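Local coordinates for putative cell invasion protein with MAC/Perforin domain (Bacteroides thetaiotaomicron VPI-5482, PDB 3KK7) that belongs to the membrane-attack complex/perforin family and is putatively a cell invasion protein, though its actual function is not established, at residues A[26-38]-A[504-516]. Numbering follows the deposited sequence.
Sequences ERNSSLPRVWSKK and YDDDYIPDAYGIL
Lys37 lies over one face of the Tyr508 ring, its CG 3.9 Å from the ring centroid in a CH-pi contact, while Ile509 CG1 backs the other face and Val34 O and the Trp35 carbonyl carbon meet the edge. The guanidinium of Arg27 is likewise sandwiched, between Leu31 CD1 and Trp35 CH2, and the indole turns its edge to Ala512, with Trp35 CE3 3.9 Å from Ala512 CB. With CG anti to the backbone N (chi1 172°) and the chain extended to NE, Arg27 carries its charge to the C-terminal end of helix 508-512. There Arg27 NH1 donates to Ala512 O at 2.8 Å, approaching from above the carbonyl plane, and Arg27 NH2 reaches Asp511 O at 3.2 Å. Beyond them the helix closes in a Schellman motif at Gly514, whose CA lies 3.8 Å from Leu31 CD1. At the other end, Asp506 OD1 accepts from Tyr508 N as a cap, and Asp506 OD2 forms a long salt bridge with Lys37 NZ (3.6 Å). The Tyr508 hydroxyl is hydrogen-bonded to Asn198 OD1, outside both segments. A leucine in place of Arg27 has no N-H to offer Ala512 O and Asp511 O, and the tie between loop and helix end would probably be weakened. The arrangement is consistent with charges placed to suit the helix ends: a cation at the C-terminal carbonyls and an aspartate before the turn that leads into the helix probably both favour it, as the loop following strand 22-25 is fastened to the D3 region.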
loop_
_atom_site.group_PDB
_atom_site.type_symbol
_atom_site.label_atom_id
_atom_site.label_comp_id
_atom_site.label_asym_id
_atom_site.label_seq_id
_atom_site.Cartn_x
_atom_site.Cartn_y
_atom_site.Cartn_z
ATOM N N GLU A 26 17.869 13.361 -29.183
ATOM C CA GLU A 26 16.443 13.063 -29.352
ATOM C C GLU A 26 16.289 11.579 -29.004
ATOM O O GLU A 26 17.207 10.787 -29.251
ATOM C CB GLU A 26 15.968 13.291 -30.799
ATOM C CG GLU A 26 16.215 14.693 -31.422
ATOM C CD GLU A 26 15.078 15.694 -31.167
ATOM O OE1 GLU A 26 14.750 15.959 -29.978
ATOM O OE2 GLU A 26 14.539 16.229 -32.170
ATOM N N ARG A 27 15.150 11.189 -28.450
ATOM C CA ARG A 27 14.881 9.767 -28.293
ATOM C C ARG A 27 14.934 9.131 -29.685
ATOM O O ARG A 27 14.263 9.605 -30.614
ATOM C CB ARG A 27 13.508 9.531 -27.658
ATOM C CG ARG A 27 13.064 8.064 -27.620
ATOM C CD ARG A 27 11.689 7.930 -26.951
ATOM N NE ARG A 27 11.181 6.562 -27.049
ATOM C CZ ARG A 27 11.608 5.546 -26.314
ATOM N NH1 ARG A 27 12.541 5.724 -25.386
ATOM N NH2 ARG A 27 11.097 4.344 -26.506
ATOM N N ASN A 28 15.742 8.083 -29.834
ATOM C CA ASN A 28 15.813 7.381 -31.101
ATOM C C ASN A 28 14.399 7.071 -31.623
ATOM O O ASN A 28 13.608 6.374 -30.974
ATOM C CB ASN A 28 16.635 6.110 -30.974
ATOM C CG ASN A 28 16.887 5.450 -32.312
ATOM O OD1 ASN A 28 15.955 5.084 -33.027
ATOM N ND2 ASN A 28 18.153 5.292 -32.658
ATOM N N SER A 29 14.112 7.596 -32.813
ATOM C CA SER A 29 12.758 7.630 -33.355
ATOM C C SER A 29 12.172 6.268 -33.761
ATOM O O SER A 29 10.953 6.157 -33.957
ATOM C CB SER A 29 12.698 8.622 -34.540
ATOM O OG SER A 29 13.829 8.513 -35.398
ATOM N N SER A 30 13.012 5.241 -33.900
ATOM C CA SER A 30 12.514 3.915 -34.277
ATOM C C SER A 30 12.135 3.075 -33.054
ATOM O O SER A 30 11.535 2.012 -33.190
ATOM C CB SER A 30 13.516 3.186 -35.179
ATOM O OG SER A 30 14.776 3.068 -34.565
ATOM N N LEU A 31 12.474 3.555 -31.858
ATOM C CA LEU A 31 12.000 2.930 -30.620
ATOM C C LEU A 31 10.505 3.156 -30.488
ATOM O O LEU A 31 10.019 4.234 -30.855
ATOM C CB LEU A 31 12.663 3.571 -29.416
ATOM C CG LEU A 31 14.170 3.433 -29.290
ATOM C CD1 LEU A 31 14.638 4.326 -28.159
ATOM C CD2 LEU A 31 14.543 1.991 -29.040
ATOM N N PRO A 32 9.766 2.166 -29.948
ATOM C CA PRO A 32 8.335 2.435 -29.726
ATOM C C PRO A 32 8.120 3.454 -28.587
ATOM O O PRO A 32 9.065 3.814 -27.887
ATOM C CB PRO A 32 7.734 1.061 -29.378
ATOM C CG PRO A 32 8.890 0.075 -29.324
ATOM C CD PRO A 32 10.185 0.848 -29.435
ATOM N N ARG A 33 6.896 3.962 -28.469
ATOM C CA ARG A 33 6.502 4.845 -27.378
ATOM C C ARG A 33 5.546 4.111 -26.451
ATOM O O ARG A 33 4.401 4.522 -26.306
ATOM C CB ARG A 33 5.811 6.083 -27.921
ATOM C CG ARG A 33 6.665 6.830 -28.898
ATOM C CD ARG A 33 6.390 8.319 -28.893
ATOM N NE ARG A 33 7.643 9.021 -29.141
ATOM C CZ ARG A 33 8.367 9.667 -28.228
ATOM N NH1 ARG A 33 7.966 9.780 -26.964
ATOM N NH2 ARG A 33 9.503 10.243 -28.609
ATOM N N VAL A 34 5.999 3.015 -25.855
ATOM C CA VAL A 34 5.127 2.247 -24.988
ATOM C C VAL A 34 5.758 2.130 -23.609
ATOM O O VAL A 34 6.819 1.518 -23.433
ATOM C CB VAL A 34 4.768 0.871 -25.589
ATOM C CG1 VAL A 34 3.799 0.146 -24.688
ATOM C CG2 VAL A 34 4.129 1.043 -26.944
ATOM N N TRP A 35 5.073 2.735 -22.641
ATOM C CA TRP A 35 5.553 2.800 -21.276
ATOM C C TRP A 35 4.859 1.779 -20.363
ATOM O O TRP A 35 5.306 1.562 -19.234
ATOM C CB TRP A 35 5.400 4.212 -20.701
ATOM C CG TRP A 35 5.565 5.334 -21.692
ATOM C CD1 TRP A 35 4.707 6.363 -21.896
ATOM C CD2 TRP A 35 6.641 5.516 -22.623
ATOM N NE1 TRP A 35 5.182 7.184 -22.875
ATOM C CE2 TRP A 35 6.366 6.689 -23.345
ATOM C CE3 TRP A 35 7.814 4.808 -22.906
ATOM C CZ2 TRP A 35 7.213 7.170 -24.347
ATOM C CZ3 TRP A 35 8.656 5.292 -23.903
ATOM C CH2 TRP A 35 8.349 6.461 -24.605
ATOM N N SER A 36 3.802 1.125 -20.852
ATOM C CA SER A 36 3.104 0.120 -20.060
ATOM C C SER A 36 2.338 -0.866 -20.920
ATOM O O SER A 36 2.173 -0.645 -22.093
ATOM C CB SER A 36 2.151 0.812 -19.079
ATOM O OG SER A 36 1.076 1.432 -19.743
ATOM N N LYS A 37 1.879 -1.958 -20.318
ATOM C CA LYS A 37 0.990 -2.930 -20.971
ATOM C C LYS A 37 -0.128 -3.221 -20.002
ATOM O O LYS A 37 0.145 -3.497 -18.854
ATOM C CB LYS A 37 1.719 -4.242 -21.291
ATOM C CG LYS A 37 2.692 -4.147 -22.470
ATOM C CD LYS A 37 3.028 -5.528 -23.099
ATOM C CE LYS A 37 3.741 -5.363 -24.464
ATOM N NZ LYS A 37 3.743 -6.613 -25.290
ATOM N N LYS A 38 -1.380 -3.153 -20.445
ATOM C CA LYS A 38 -2.518 -3.448 -19.572
ATOM C C LYS A 38 -2.790 -4.937 -19.602
ATOM O O LYS A 38 -3.745 -5.357 -20.237
ATOM C CB LYS A 38 -3.773 -2.693 -20.019
ATOM N N TYR A 504 10.808 -7.036 -15.310
ATOM C CA TYR A 504 10.106 -8.226 -15.809
ATOM C C TYR A 504 10.466 -8.471 -17.280
ATOM O O TYR A 504 10.709 -7.526 -18.015
ATOM C CB TYR A 504 8.593 -8.090 -15.636
ATOM C CG TYR A 504 7.851 -9.290 -16.174
ATOM C CD1 TYR A 504 7.742 -10.469 -15.431
ATOM C CD2 TYR A 504 7.308 -9.273 -17.468
ATOM C CE1 TYR A 504 7.091 -11.592 -15.959
ATOM C CE2 TYR A 504 6.656 -10.391 -18.002
ATOM C CZ TYR A 504 6.555 -11.534 -17.247
ATOM O OH TYR A 504 5.911 -12.611 -17.796
ATOM N N ASP A 505 10.501 -9.744 -17.685
ATOM C CA ASP A 505 11.029 -10.150 -18.985
ATOM C C ASP A 505 10.054 -9.928 -20.140
ATOM O O ASP A 505 9.406 -10.858 -20.654
ATOM C CB ASP A 505 11.488 -11.615 -18.959
ATOM C CG ASP A 505 12.299 -12.002 -20.190
ATOM O OD1 ASP A 505 12.737 -11.101 -20.929
ATOM O OD2 ASP A 505 12.534 -13.207 -20.411
ATOM N N ASP A 506 9.968 -8.669 -20.533
ATOM C CA ASP A 506 9.241 -8.266 -21.706
ATOM C C ASP A 506 10.067 -7.170 -22.324
ATOM O O ASP A 506 10.262 -6.128 -21.716
ATOM C CB ASP A 506 7.845 -7.753 -21.370
ATOM C CG ASP A 506 6.959 -7.599 -22.619
ATOM O OD1 ASP A 506 7.459 -7.278 -23.726
ATOM O OD2 ASP A 506 5.738 -7.793 -22.484
ATOM N N ASP A 507 10.545 -7.418 -23.537
ATOM C CA ASP A 507 11.374 -6.471 -24.267
ATOM C C ASP A 507 10.782 -5.045 -24.330
ATOM O O ASP A 507 11.533 -4.064 -24.416
ATOM C CB ASP A 507 11.702 -7.023 -25.675
ATOM C CG ASP A 507 12.774 -8.155 -25.657
ATOM O OD1 ASP A 507 13.357 -8.451 -24.598
ATOM O OD2 ASP A 507 13.053 -8.745 -26.722
ATOM N N TYR A 508 9.466 -4.896 -24.228
ATOM C CA TYR A 508 8.909 -3.549 -24.256
ATOM C C TYR A 508 9.551 -2.635 -23.193
ATOM O O TYR A 508 9.662 -1.436 -23.410
ATOM C CB TYR A 508 7.382 -3.558 -24.123
ATOM C CG TYR A 508 6.803 -3.224 -22.731
ATOM C CD1 TYR A 508 6.552 -1.910 -22.341
ATOM C CD2 TYR A 508 6.467 -4.229 -21.834
ATOM C CE1 TYR A 508 6.002 -1.626 -21.088
ATOM C CE2 TYR A 508 5.933 -3.943 -20.612
ATOM C CZ TYR A 508 5.696 -2.644 -20.240
ATOM O OH TYR A 508 5.163 -2.376 -18.992
ATOM N N ILE A 509 9.971 -3.199 -22.056
ATOM C CA ILE A 509 10.598 -2.412 -20.981
ATOM C C ILE A 509 11.991 -1.923 -21.365
ATOM O O ILE A 509 12.214 -0.719 -21.411
ATOM C CB ILE A 509 10.626 -3.161 -19.616
ATOM C CG1 ILE A 509 9.197 -3.453 -19.139
ATOM C CG2 ILE A 509 11.359 -2.322 -18.548
ATOM C CD1 ILE A 509 9.104 -4.345 -17.918
ATOM N N PRO A 510 12.938 -2.830 -21.650
ATOM C CA PRO A 510 14.240 -2.277 -22.118
ATOM C C PRO A 510 14.096 -1.317 -23.306
ATOM O O PRO A 510 14.860 -0.358 -23.420
ATOM C CB PRO A 510 15.065 -3.519 -22.506
ATOM C CG PRO A 510 14.103 -4.700 -22.448
ATOM C CD PRO A 510 12.952 -4.301 -21.545
ATOM N N ASP A 511 13.094 -1.553 -24.157
ATOM C CA ASP A 511 12.832 -0.674 -25.314
ATOM C C ASP A 511 12.344 0.724 -24.890
ATOM O O ASP A 511 12.694 1.728 -25.525
ATOM C CB ASP A 511 11.891 -1.344 -26.359
ATOM C CG ASP A 511 12.661 -2.214 -27.403
ATOM O OD1 ASP A 511 13.902 -2.060 -27.503
ATOM O OD2 ASP A 511 12.029 -3.046 -28.120
ATOM N N ALA A 512 11.575 0.804 -23.808
ATOM C CA ALA A 512 11.185 2.095 -23.266
ATOM C C ALA A 512 12.431 2.900 -22.864
ATOM O O ALA A 512 12.494 4.110 -23.087
ATOM C CB ALA A 512 10.271 1.918 -22.130
ATOM N N TYR A 513 13.456 2.234 -22.348
ATOM C CA TYR A 513 14.722 2.915 -22.016
ATOM C C TYR A 513 15.734 2.950 -23.161
ATOM O O TYR A 513 16.805 3.547 -23.039
ATOM C CB TYR A 513 15.358 2.268 -20.790
ATOM C CG TYR A 513 14.545 2.415 -19.514
ATOM C CD1 TYR A 513 13.472 1.577 -19.242
ATOM C CD2 TYR A 513 14.880 3.363 -18.567
ATOM C CE1 TYR A 513 12.750 1.698 -18.073
ATOM C CE2 TYR A 513 14.167 3.488 -17.384
ATOM C CZ TYR A 513 13.104 2.663 -17.137
ATOM O OH TYR A 513 12.409 2.814 -15.959
ATOM N N GLY A 514 15.394 2.330 -24.284
ATOM C CA GLY A 514 16.305 2.248 -25.440
ATOM C C GLY A 514 17.630 1.621 -25.055
ATOM O O GLY A 514 18.683 2.176 -25.361
ATOM N N ILE A 515 17.559 0.485 -24.358
ATOM C CA ILE A 515 18.734 -0.217 -23.828
ATOM C C ILE A 515 18.762 -1.699 -24.229
ATOM O O ILE A 515 19.575 -2.470 -23.730
ATOM C CB ILE A 515 18.832 -0.105 -22.258
ATOM C CG1 ILE A 515 17.645 -0.777 -21.568
ATOM C CG2 ILE A 515 18.925 1.347 -21.815
ATOM C CD1 ILE A 515 17.725 -0.702 -20.105
ATOM N N LEU A 516 17.895 -2.093 -25.154
ATOM C CA LEU A 516 17.773 -3.486 -25.510
ATOM C C LEU A 516 19.088 -4.009 -26.072
ATOM O O LEU A 516 19.539 -5.086 -25.687
ATOM C CB LEU A 516 16.637 -3.676 -26.504
ATOM C CG LEU A 516 16.289 -5.122 -26.864
ATOM C CD1 LEU A 516 16.253 -6.052 -25.621
ATOM C CD2 LEU A 516 14.954 -5.141 -27.642
#